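Local coordinates for penicillin-binding protein (Bacillus halodurans, PDB 3TG9), which probably binds penicillin-type beta-lactam antibiotics through an active-site serine of the beta-lactamase and penicillin-binding protein fold, at residues B[106-110]-B[151-155]; B[93-99]-B[156-160]; B[64-68]-B[163-167]. All blocks are in the same frame, centred on the assembly; numbering follows the deposited sequence.

Contact 1 (B[106-110]-B[151-155]); sequences YFDEE and HYNNA
Tyr152 and Asn154 form a Tyr-x-Asn motif like that in the active sites of penicillin-binding proteins and related beta-lactamases, and loop 106-110 packs against it, running in nearly the opposite direction. Tyr152 OH is hydrogen-bonded to Ser55 OG and Lys58 NZ, a serine and lysine that fit the SxxK pattern, while Asn154 OD1 bonds to the same Lys58 NZ; the site is therefore probably catalytic.

The loop grips the other end of the Asn154 amide. Its ND2 donates to Phe107 O at 3.1 Å and, more directly, to Glu109 OE1 at 2.8 Å (N-H...O angle 161°). Both acceptors lie in the amide plane, and the Glu109 carboxylate, receiving on its anti lone pair, is only 12° from coplanar with it. Two bonds on ND2 thus fix the rotation of the group and help turn OD1 to the lysine. Glu109 OE1 also comes to the edge of the Tyr152 ring, 3.4 Å from CE2.

Tyr106, its CG lodged between backbone N and carbonyl carbon (chi1 70°), brings CD2 to within 4.0 Å of Ala155 CB, with its hydroxyl bonded to Asp227. At the opposite end Asp108 OD2 accepts from Glu110 N in an Asx turn, and that carboxylate straddles the His151 ring edge, OD1 and OD2 each 3.1 Å from CE1. Glu110 OE1 comes 2.9 Å from His151 NE2, at an angle too poor for a hydrogen bond.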
ATOM      1  N   TYR B 106      -7.587  13.358  17.554  1.00 36.58           N
ATOM      2  CA  TYR B 106      -6.714  12.190  17.473  1.00 37.10           C
ATOM      3  C   TYR B 106      -5.355  12.593  16.904  1.00 36.11           C
ATOM      4  O   TYR B 106      -4.395  11.825  16.948  1.00 35.78           O
ATOM      5  CB  TYR B 106      -7.356  11.066  16.655  1.00 37.87           C
ATOM      6  CG  TYR B 106      -7.467  11.336  15.165  1.00 34.09           C
ATOM      7  CD1 TYR B 106      -6.539  10.811  14.272  1.00 36.06           C
ATOM      8  CD2 TYR B 106      -8.506  12.099  14.654  1.00 35.46           C
ATOM      9  CE1 TYR B 106      -6.636  11.043  12.907  1.00 32.88           C
ATOM     10  CE2 TYR B 106      -8.613  12.337  13.289  1.00 36.95           C
ATOM     11  CZ  TYR B 106      -7.674  11.810  12.423  1.00 36.23           C
ATOM     12  OH  TYR B 106      -7.780  12.050  11.072  1.00 32.84           O
ATOM     13  N   PHE B 107      -5.283  13.818  16.390  1.00 35.85           N
ATOM     14  CA  PHE B 107      -4.064  14.351  15.786  1.00 39.43           C
ATOM     15  C   PHE B 107      -4.043  15.869  15.938  1.00 42.56           C
ATOM     16  O   PHE B 107      -4.513  16.609  15.061  1.00 40.84           O
ATOM     17  CB  PHE B 107      -3.966  13.947  14.301  1.00 37.40           C
ATOM     18  CG  PHE B 107      -2.647  14.301  13.657  1.00 42.95           C
ATOM     19  CD1 PHE B 107      -1.465  13.753  14.122  1.00 48.07           C
ATOM     20  CD2 PHE B 107      -2.592  15.170  12.577  1.00 44.04           C
ATOM     21  CE1 PHE B 107      -0.249  14.077  13.535  1.00 49.13           C
ATOM     22  CE2 PHE B 107      -1.378  15.498  11.985  1.00 45.65           C
ATOM     23  CZ  PHE B 107      -0.208  14.948  12.467  1.00 45.20           C
ATOM     24  N   ASP B 108      -3.515  16.330  17.065  1.00 45.20           N
ATOM     25  CA  ASP B 108      -3.430  17.757  17.358  1.00 44.08           C
ATOM     26  C   ASP B 108      -2.215  18.348  16.660  1.00 46.04           C
ATOM     27  O   ASP B 108      -1.082  18.183  17.117  1.00 44.67           O
ATOM     28  CB  ASP B 108      -3.330  17.975  18.865  1.00 48.49           C
ATOM     29  CG  ASP B 108      -3.431  19.429  19.253  1.00 47.33           C
ATOM     30  OD1 ASP B 108      -3.845  19.690  20.397  1.00 53.56           O
ATOM     31  OD2 ASP B 108      -3.103  20.307  18.427  1.00 45.40           O
ATOM     32  N   GLU B 109      -2.464  19.042  15.556  1.00 44.42           N
ATOM     33  CA  GLU B 109      -1.402  19.536  14.686  1.00 48.90           C
ATOM     34  C   GLU B 109      -0.592  20.665  15.314  1.00 47.48           C
ATOM     35  O   GLU B 109       0.450  21.062  14.790  1.00 47.81           O
ATOM     36  CB  GLU B 109      -1.990  19.969  13.336  1.00 46.87           C
ATOM     37  CG  GLU B 109      -2.777  18.850  12.642  1.00 47.34           C
ATOM     38  CD  GLU B 109      -3.123  19.163  11.189  1.00 49.10           C
ATOM     39  OE1 GLU B 109      -4.178  18.686  10.708  1.00 38.61           O
ATOM     40  OE2 GLU B 109      -2.343  19.889  10.532  1.00 53.96           O
ATOM     41  N   GLU B 110      -1.075  21.172  16.443  1.00 48.39           N
ATOM     42  CA  GLU B 110      -0.383  22.222  17.180  1.00 49.70           C
ATOM     43  C   GLU B 110       0.781  21.660  18.001  1.00 52.03           C
ATOM     44  O   GLU B 110       1.696  22.393  18.380  1.00 52.05           O
ATOM     45  CB  GLU B 110      -1.374  22.964  18.087  1.00 51.82           C
ATOM     46  CG  GLU B 110      -0.733  23.765  19.217  1.00 58.62           C
ATOM     47  CD  GLU B 110      -1.759  24.516  20.054  1.00 63.48           C
ATOM     48  OE1 GLU B 110      -2.772  24.978  19.477  1.00 63.21           O
ATOM     49  OE2 GLU B 110      -1.549  24.641  21.283  1.00 62.60           O
ATOM     50  N   HIS B 151      -9.055  26.393  17.831  1.00 36.03           N
ATOM     51  CA  HIS B 151      -8.031  25.361  17.844  1.00 39.83           C
ATOM     52  C   HIS B 151      -8.260  24.340  16.734  1.00 37.48           C
ATOM     53  O   HIS B 151      -9.190  23.530  16.804  1.00 34.15           O
ATOM     54  CB  HIS B 151      -8.005  24.658  19.198  1.00 43.04           C
ATOM     55  CG  HIS B 151      -6.776  23.835  19.422  1.00 45.41           C
ATOM     56  ND1 HIS B 151      -6.668  22.528  19.006  1.00 46.94           N
ATOM     57  CD2 HIS B 151      -5.594  24.141  20.013  1.00 49.84           C
ATOM     58  CE1 HIS B 151      -5.479  22.059  19.333  1.00 53.18           C
ATOM     59  NE2 HIS B 151      -4.807  23.018  19.947  1.00 52.59           N
ATOM     60  N   TYR B 152      -7.412  24.380  15.709  1.00 37.87           N
ATOM     61  CA  TYR B 152      -7.572  23.482  14.562  1.00 37.01           C
ATOM     62  C   TYR B 152      -7.676  22.023  15.000  1.00 33.35           C
ATOM     63  O   TYR B 152      -6.797  21.503  15.680  1.00 35.57           O
ATOM     64  CB  TYR B 152      -6.434  23.657  13.552  1.00 35.71           C
ATOM     65  CG  TYR B 152      -6.735  23.029  12.209  1.00 35.15           C
ATOM     66  CD1 TYR B 152      -7.473  23.714  11.256  1.00 33.17           C
ATOM     67  CD2 TYR B 152      -6.294  21.740  11.901  1.00 36.00           C
ATOM     68  CE1 TYR B 152      -7.759  23.143  10.017  1.00 32.16           C
ATOM     69  CE2 TYR B 152      -6.574  21.157  10.667  1.00 31.05           C
ATOM     70  CZ  TYR B 152      -7.308  21.869   9.728  1.00 36.89           C
ATOM     71  OH  TYR B 152      -7.597  21.311   8.497  1.00 31.17           O
ATOM     72  N   ASN B 153      -8.758  21.374  14.591  1.00 34.48           N
ATOM     73  CA  ASN B 153      -9.122  20.070  15.115  1.00 31.85           C
ATOM     74  C   ASN B 153      -9.644  19.130  14.024  1.00 33.81           C
ATOM     75  O   ASN B 153     -10.661  19.408  13.383  1.00 31.80           O
ATOM     76  CB  ASN B 153     -10.179  20.254  16.206  1.00 33.19           C
ATOM     77  CG  ASN B 153     -10.451  18.987  16.981  1.00 31.72           C
ATOM     78  OD1 ASN B 153     -10.829  17.972  16.412  1.00 30.37           O
ATOM     79  ND2 ASN B 153     -10.271  19.050  18.296  1.00 37.01           N
ATOM     80  N   ASN B 154      -8.958  18.007  13.834  1.00 31.23           N
ATOM     81  CA  ASN B 154      -9.323  17.048  12.801  1.00 31.59           C
ATOM     82  C   ASN B 154     -10.497  16.158  13.199  1.00 32.31           C
ATOM     83  O   ASN B 154     -11.421  15.928  12.404  1.00 27.90           O
ATOM     84  CB  ASN B 154      -8.107  16.212  12.428  1.00 34.66           C
ATOM     85  CG  ASN B 154      -7.048  17.028  11.730  1.00 33.97           C
ATOM     86  OD1 ASN B 154      -7.267  17.528  10.629  1.00 34.11           O
ATOM     87  ND2 ASN B 154      -5.894  17.172  12.363  1.00 34.54           N
ATOM     88  N   ALA B 155     -10.465  15.670  14.436  1.00 31.26           N
ATOM     89  CA  ALA B 155     -11.555  14.851  14.955  1.00 31.92           C
ATOM     90  C   ALA B 155     -12.875  15.608  14.835  1.00 31.58           C
ATOM     91  O   ALA B 155     -13.922  15.021  14.573  1.00 34.09           O
ATOM     92  CB  ALA B 155     -11.283  14.452  16.406  1.00 31.86           C
TER

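Contact 2 (B[93-99]-B[156-160]); sequences IHHLLTH and GFILL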
ATOM      1  N   ILE B  93     -22.920  22.023  16.005  1.00 37.60           N
ATOM      2  CA  ILE B  93     -22.430  21.951  14.641  1.00 37.57           C
ATOM      3  C   ILE B  93     -21.484  23.107  14.357  1.00 39.75           C
ATOM      4  O   ILE B  93     -20.375  22.914  13.859  1.00 36.26           O
ATOM      5  CB  ILE B  93     -23.605  22.015  13.646  1.00 40.25           C
ATOM      6  CG1 ILE B  93     -24.562  20.836  13.864  1.00 40.42           C
ATOM      7  CG2 ILE B  93     -23.101  22.081  12.214  1.00 36.34           C
ATOM      8  CD1 ILE B  93     -23.885  19.475  13.836  1.00 40.50           C
ATOM      9  N   HIS B  94     -21.935  24.313  14.685  1.00 44.97           N
ATOM     10  CA  HIS B  94     -21.175  25.528  14.427  1.00 40.19           C
ATOM     11  C   HIS B  94     -19.805  25.528  15.125  1.00 37.13           C
ATOM     12  O   HIS B  94     -18.831  26.055  14.588  1.00 38.84           O
ATOM     13  CB  HIS B  94     -22.004  26.760  14.816  1.00 43.15           C
ATOM     14  CG  HIS B  94     -21.200  28.015  14.938  1.00 39.35           C
ATOM     15  ND1 HIS B  94     -21.085  28.929  13.910  1.00 45.11           N
ATOM     16  CD2 HIS B  94     -20.463  28.505  15.961  1.00 38.64           C
ATOM     17  CE1 HIS B  94     -20.312  29.929  14.301  1.00 43.67           C
ATOM     18  NE2 HIS B  94     -19.915  29.691  15.538  1.00 36.71           N
ATOM     19  N   HIS B  95     -19.724  24.934  16.310  1.00 37.23           N
ATOM     20  CA  HIS B  95     -18.436  24.817  16.992  1.00 40.44           C
ATOM     21  C   HIS B  95     -17.464  23.974  16.175  1.00 38.72           C
ATOM     22  O   HIS B  95     -16.292  24.318  16.022  1.00 38.73           O
ATOM     23  CB  HIS B  95     -18.602  24.195  18.378  1.00 43.55           C
ATOM     24  CG  HIS B  95     -19.319  25.076  19.355  1.00 47.20           C
ATOM     25  ND1 HIS B  95     -20.223  24.586  20.275  1.00 45.75           N
ATOM     26  CD2 HIS B  95     -19.272  26.414  19.550  1.00 46.18           C
ATOM     27  CE1 HIS B  95     -20.697  25.586  20.997  1.00 52.35           C
ATOM     28  NE2 HIS B  95     -20.139  26.707  20.577  1.00 48.43           N
ATOM     29  N   LEU B  96     -17.965  22.862  15.656  1.00 37.68           N
ATOM     30  CA  LEU B  96     -17.158  21.949  14.858  1.00 39.72           C
ATOM     31  C   LEU B  96     -16.684  22.611  13.564  1.00 36.68           C
ATOM     32  O   LEU B  96     -15.515  22.488  13.193  1.00 34.19           O
ATOM     33  CB  LEU B  96     -17.955  20.679  14.559  1.00 34.65           C
ATOM     34  CG  LEU B  96     -18.427  19.937  15.817  1.00 35.83           C
ATOM     35  CD1 LEU B  96     -19.573  18.984  15.526  1.00 35.57           C
ATOM     36  CD2 LEU B  96     -17.271  19.206  16.474  1.00 35.52           C
ATOM     37  N   LEU B  97     -17.591  23.334  12.905  1.00 34.97           N
ATOM     38  CA  LEU B  97     -17.323  23.965  11.611  1.00 34.52           C
ATOM     39  C   LEU B  97     -16.239  25.033  11.670  1.00 35.73           C
ATOM     40  O   LEU B  97     -15.583  25.325  10.662  1.00 31.94           O
ATOM     41  CB  LEU B  97     -18.601  24.598  11.055  1.00 33.60           C
ATOM     42  CG  LEU B  97     -19.656  23.673  10.463  1.00 33.03           C
ATOM     43  CD1 LEU B  97     -20.996  24.381  10.382  1.00 34.33           C
ATOM     44  CD2 LEU B  97     -19.217  23.191   9.091  1.00 33.51           C
ATOM     45  N   THR B  98     -16.077  25.636  12.843  1.00 31.09           N
ATOM     46  CA  THR B  98     -15.136  26.733  13.010  1.00 33.25           C
ATOM     47  C   THR B  98     -13.963  26.362  13.908  1.00 35.13           C
ATOM     48  O   THR B  98     -13.123  27.204  14.208  1.00 37.04           O
ATOM     49  CB  THR B  98     -15.831  27.978  13.596  1.00 39.26           C
ATOM     50  OG1 THR B  98     -16.460  27.632  14.837  1.00 42.43           O
ATOM     51  CG2 THR B  98     -16.885  28.513  12.631  1.00 34.36           C
ATOM     52  N   HIS B  99     -13.905  25.105  14.334  1.00 36.52           N
ATOM     53  CA  HIS B  99     -12.801  24.635  15.166  1.00 37.42           C
ATOM     54  C   HIS B  99     -12.806  25.312  16.524  1.00 37.72           C
ATOM     55  O   HIS B  99     -11.751  25.679  17.040  1.00 41.28           O
ATOM     56  CB  HIS B  99     -11.453  24.910  14.498  1.00 35.62           C
ATOM     57  CG  HIS B  99     -11.237  24.144  13.229  1.00 37.10           C
ATOM     58  ND1 HIS B  99     -11.008  22.787  13.206  1.00 31.85           N
ATOM     59  CD2 HIS B  99     -11.199  24.557  11.940  1.00 31.77           C
ATOM     60  CE1 HIS B  99     -10.842  22.392  11.961  1.00 33.28           C
ATOM     61  NE2 HIS B  99     -10.957  23.446  11.170  1.00 31.60           N
ATOM     62  N   GLY B 156     -12.816  16.923  15.008  1.00 30.84           N
ATOM     63  CA  GLY B 156     -14.001  17.748  14.874  1.00 30.44           C
ATOM     64  C   GLY B 156     -14.652  17.628  13.511  1.00 33.41           C
ATOM     65  O   GLY B 156     -15.872  17.752  13.379  1.00 36.59           O
ATOM     66  N   PHE B 157     -13.849  17.394  12.480  1.00 31.89           N
ATOM     67  CA  PHE B 157     -14.420  17.223  11.147  1.00 33.99           C
ATOM     68  C   PHE B 157     -14.811  15.782  10.857  1.00 33.00           C
ATOM     69  O   PHE B 157     -15.638  15.529   9.980  1.00 32.49           O
ATOM     70  CB  PHE B 157     -13.530  17.832  10.057  1.00 30.09           C
ATOM     71  CG  PHE B 157     -13.879  19.262   9.753  1.00 31.92           C
ATOM     72  CD1 PHE B 157     -13.670  20.255  10.701  1.00 31.86           C
ATOM     73  CD2 PHE B 157     -14.457  19.608   8.543  1.00 30.81           C
ATOM     74  CE1 PHE B 157     -14.010  21.578  10.439  1.00 32.80           C
ATOM     75  CE2 PHE B 157     -14.809  20.927   8.271  1.00 29.22           C
ATOM     76  CZ  PHE B 157     -14.579  21.914   9.223  1.00 30.44           C
ATOM     77  N   ILE B 158     -14.234  14.844  11.606  1.00 32.57           N
ATOM     78  CA  ILE B 158     -14.753  13.477  11.617  1.00 36.50           C
ATOM     79  C   ILE B 158     -16.176  13.494  12.171  1.00 35.70           C
ATOM     80  O   ILE B 158     -17.090  12.923  11.576  1.00 36.20           O
ATOM     81  CB  ILE B 158     -13.906  12.524  12.490  1.00 33.29           C
ATOM     82  CG1 ILE B 158     -12.518  12.325  11.884  1.00 30.62           C
ATOM     83  CG2 ILE B 158     -14.625  11.191  12.642  1.00 32.44           C
ATOM     84  CD1 ILE B 158     -12.550  11.610  10.548  1.00 33.87           C
ATOM     85  N   LEU B 159     -16.353  14.155  13.318  1.00 32.54           N
ATOM     86  CA  LEU B 159     -17.669  14.260  13.948  1.00 34.97           C
ATOM     87  C   LEU B 159     -18.709  14.858  13.000  1.00 36.16           C
ATOM     88  O   LEU B 159     -19.845  14.385  12.935  1.00 34.90           O
ATOM     89  CB  LEU B 159     -17.591  15.060  15.253  1.00 33.58           C
ATOM     90  CG  LEU B 159     -16.756  14.411  16.369  1.00 39.15           C
ATOM     91  CD1 LEU B 159     -16.533  15.359  17.542  1.00 35.11           C
ATOM     92  CD2 LEU B 159     -17.392  13.108  16.831  1.00 38.29           C
ATOM     93  N   LEU B 160     -18.325  15.899  12.267  1.00 35.22           N
ATOM     94  CA  LEU B 160     -19.215  16.469  11.261  1.00 31.66           C
ATOM     95  C   LEU B 160     -19.573  15.426  10.186  1.00 36.22           C
ATOM     96  O   LEU B 160     -20.714  15.346   9.737  1.00 36.74           O
ATOM     97  CB  LEU B 160     -18.594  17.719  10.634  1.00 33.23           C
ATOM     98  CG  LEU B 160     -18.595  19.028  11.446  1.00 35.60           C
ATOM     99  CD1 LEU B 160     -17.801  20.110  10.728  1.00 30.66           C
ATOM    100  CD2 LEU B 160     -20.011  19.523  11.737  1.00 30.58           C
TER
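Leu96 and Leu160 carry most of the apolar packing between helix 93-98 and the first turns of helix 155-168. Their side chains run antiparallel alongside one another, so that Leu96 CB rests 3.6 Å from Leu160 CG and each leucine lies alongside the other's helix. The two methyls of Leu160 then part company: CD1 goes to Leu97 CD2 at 3.8 Å, while CD2 meets Ile93 CG2 at 4.0 Å. Leu96 likewise divides its branches, CD1 staying with Leu160 and CD2 lying near Gly156 CA, 3.7 Å from Gly156 O, and reaching on to Leu159 CD1. The short helix axes approach to 8.8 Å, with an angle of 132° between their directions.

Such crossings build the helical domain of the penicillin-binding protein and beta-lactamase fold. Aromatic contacts follow at His99, which takes positive phi in a Schellman motif. Its CG stands beside the backbone N (chi1 -65°), and this torsion brings the end of the ring near Phe157. The two rings are inclined by 27° but offset so far that they scarcely overlap; His99 CE1 is 3.6 Å from Phe157 CE1. The histidine ring also meets Tyr152 of the probable active site, and Phe157 touches Lys58 and Thr61 on helix 58-70. One face of the Phe157 ring is covered from its own helix, where Leu160 CD1 sits over the centre, 3.8 Å above the plane.

Two backbone oxygens also meet the Phe157 ring. Phe157 CE1 lies 3.3 Å from Leu96 O, the oxygen that also accepts from His99 N, and Leu97 O comes up at the edge of the same ring, near CZ.

Contact 3 (B[64-68]-B[163-167]); sequences AICQL and VVESV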
ATOM      1  N   ALA B  64     -21.257  20.202   2.560  1.00 35.43           N
ATOM      2  CA  ALA B  64     -22.267  19.168   2.768  1.00 33.68           C
ATOM      3  C   ALA B  64     -23.135  19.491   3.979  1.00 34.20           C
ATOM      4  O   ALA B  64     -24.358  19.354   3.932  1.00 32.95           O
ATOM      5  CB  ALA B  64     -21.605  17.806   2.937  1.00 29.75           C
ATOM      6  N   ILE B  65     -22.495  19.918   5.063  1.00 33.14           N
ATOM      7  CA  ILE B  65     -23.202  20.232   6.301  1.00 36.16           C
ATOM      8  C   ILE B  65     -24.138  21.417   6.106  1.00 37.60           C
ATOM      9  O   ILE B  65     -25.247  21.449   6.650  1.00 40.00           O
ATOM     10  CB  ILE B  65     -22.229  20.546   7.443  1.00 36.43           C
ATOM     11  CG1 ILE B  65     -21.649  19.253   8.020  1.00 33.04           C
ATOM     12  CG2 ILE B  65     -22.938  21.339   8.537  1.00 37.94           C
ATOM     13  CD1 ILE B  65     -22.667  18.411   8.762  1.00 35.15           C
ATOM     14  N   CYS B  66     -23.692  22.388   5.319  1.00 37.60           N
ATOM     15  CA  CYS B  66     -24.519  23.550   5.010  1.00 38.11           C
ATOM     16  C   CYS B  66     -25.723  23.152   4.162  1.00 38.31           C
ATOM     17  O   CYS B  66     -26.809  23.692   4.344  1.00 43.18           O
ATOM     18  CB  CYS B  66     -23.693  24.627   4.309  1.00 28.69           C
ATOM     19  SG  CYS B  66     -22.472  25.375   5.391  1.00 36.05           S
ATOM     20  N   GLN B  67     -25.537  22.197   3.250  1.00 36.87           N
ATOM     21  CA  GLN B  67     -26.642  21.746   2.402  1.00 40.72           C
ATOM     22  C   GLN B  67     -27.754  21.114   3.225  1.00 43.37           C
ATOM     23  O   GLN B  67     -28.934  21.256   2.901  1.00 49.64           O
ATOM     24  CB  GLN B  67     -26.173  20.740   1.360  1.00 36.04           C
ATOM     25  CG  GLN B  67     -25.267  21.298   0.298  1.00 35.49           C
ATOM     26  CD  GLN B  67     -24.813  20.221  -0.658  1.00 39.31           C
ATOM     27  OE1 GLN B  67     -24.727  19.052  -0.282  1.00 35.92           O
ATOM     28  NE2 GLN B  67     -24.524  20.602  -1.900  1.00 37.06           N
ATOM     29  N   LEU B  68     -27.372  20.405   4.280  1.00 40.48           N
ATOM     30  CA  LEU B  68     -28.348  19.805   5.176  1.00 40.53           C
ATOM     31  C   LEU B  68     -29.091  20.896   5.937  1.00 44.25           C
ATOM     32  O   LEU B  68     -30.295  20.792   6.179  1.00 45.32           O
ATOM     33  CB  LEU B  68     -27.668  18.848   6.153  1.00 41.19           C
ATOM     34  CG  LEU B  68     -26.947  17.655   5.517  1.00 36.67           C
ATOM     35  CD1 LEU B  68     -26.318  16.800   6.589  1.00 35.70           C
ATOM     36  CD2 LEU B  68     -27.904  16.840   4.662  1.00 39.13           C
ATOM     37  N   VAL B 163     -22.179  13.258  11.396  1.00 37.81           N
ATOM     38  CA  VAL B 163     -23.467  13.934  11.372  1.00 38.54           C
ATOM     39  C   VAL B 163     -24.075  13.857   9.978  1.00 37.70           C
ATOM     40  O   VAL B 163     -25.257  13.561   9.825  1.00 39.30           O
ATOM     41  CB  VAL B 163     -23.358  15.398  11.835  1.00 39.15           C
ATOM     42  CG1 VAL B 163     -24.658  16.137  11.564  1.00 39.15           C
ATOM     43  CG2 VAL B 163     -22.996  15.452  13.319  1.00 36.99           C
ATOM     44  N   VAL B 164     -23.259  14.102   8.959  1.00 35.32           N
ATOM     45  CA  VAL B 164     -23.738  14.022   7.587  1.00 34.30           C
ATOM     46  C   VAL B 164     -24.323  12.648   7.299  1.00 40.22           C
ATOM     47  O   VAL B 164     -25.354  12.531   6.637  1.00 44.22           O
ATOM     48  CB  VAL B 164     -22.621  14.325   6.570  1.00 37.34           C
ATOM     49  CG1 VAL B 164     -23.056  13.923   5.160  1.00 29.52           C
ATOM     50  CG2 VAL B 164     -22.249  15.802   6.613  1.00 35.50           C
ATOM     51  N   GLU B 165     -23.663  11.610   7.805  1.00 40.17           N
ATOM     52  CA  GLU B 165     -24.103  10.239   7.589  1.00 42.21           C
ATOM     53  C   GLU B 165     -25.397   9.973   8.337  1.00 42.81           C
ATOM     54  O   GLU B 165     -26.343   9.391   7.795  1.00 42.29           O
ATOM     55  CB  GLU B 165     -23.026   9.248   8.051  1.00 38.60           C
ATOM     56  CG  GLU B 165     -21.792   9.221   7.168  1.00 37.79           C
ATOM     57  CD  GLU B 165     -20.790   8.146   7.567  1.00 37.24           C
ATOM     58  OE1 GLU B 165     -20.835   7.662   8.719  1.00 36.64           O
ATOM     59  OE2 GLU B 165     -19.947   7.792   6.719  1.00 35.57           O
ATOM     60  N   SER B 166     -25.422  10.408   9.590  1.00 39.41           N
ATOM     61  CA  SER B 166     -26.553  10.168  10.477  1.00 44.42           C
ATOM     62  C   SER B 166     -27.810  10.881   9.991  1.00 47.09           C
ATOM     63  O   SER B 166     -28.922  10.367  10.130  1.00 46.48           O
ATOM     64  CB  SER B 166     -26.205  10.611  11.899  1.00 46.21           C
ATOM     65  OG  SER B 166     -27.178  10.170  12.828  1.00 50.42           O
ATOM     66  N   VAL B 167     -27.622  12.067   9.418  1.00 45.41           N
ATOM     67  CA  VAL B 167     -28.727  12.865   8.902  1.00 44.19           C
ATOM     68  C   VAL B 167     -29.168  12.405   7.520  1.00 45.61           C
ATOM     69  O   VAL B 167     -30.355  12.426   7.202  1.00 50.75           O
ATOM     70  CB  VAL B 167     -28.343  14.366   8.812  1.00 47.74           C
ATOM     71  CG1 VAL B 167     -29.388  15.144   8.033  1.00 40.39           C
ATOM     72  CG2 VAL B 167     -28.132  14.959  10.208  1.00 41.45           C
TER
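Val164 loses the most surface here and meets three side chains of helix 58-70, chiefly through one methyl, CG2. That branch is placed by a chi1 of 167°, which sets CG1 anti to the backbone N and leaves CG2 beside that nitrogen, facing the neighbouring helix. Ala64 CB touches it at 4.2 Å, a contact between two small groups, while Ile65 comes in obliquely from the next position along the helix.

Ile65 is bent rather than extended. With both of its side-chain torsions on the same negative side (chi2 -69°), the delta methyl folds round toward helix 155-168, although the side chain leaves its own backbone across the interface and not straight at it. Ile65 CD1 ends 3.4 Å from Val164 CG2, tighter than usual for two carbons, and the same methyl lies 4.1 Å from Val163 CG1. One methyl is thereby shared by two consecutive valines.

Leu68, one turn after Ala64, has almost as much surface covered by the contact as Val164. It points at the partner helix, its CD1 settling 3.9 Å from Val164 CA, against the backbone of the partner. Further out, Leu68 and Val167 reach toward each other tip to tip, Leu68 CD1 and Val167 CG1 being 3.8 Å apart; Val163, Val164 and Val167 together present a wholly apolar surface.

The two helices run in broadly the same direction, inclined by 36° with short axes 10.3 Å apart. Tyr175 of helix 172-182 packs on Ala64, Leu68 and Val164 along one border of the contact, and helix 93-98 packs along another, with Ile93 on both Ile65 and Val163.

Contact 1 ends at the first residue of helix 155-168, and contacts 2 and 3 use its successive turns. The partners come along the chain in reverse order, helix 58-70 first, then helix 93-98, then loop 106-110, so each contact closes a loop around the next. Centres are about 11 Å apart from contact 1 to contact 2 and from contact 2 to contact 3, and about 21 Å from contact 1 to contact 3. Contacts 1 and 2 join through His99, contacts 2 and 3 through Ile65 and Ile93. The chain of contacts thus leads from the probable active site along helix 155-168 to its packing against helix 58-70.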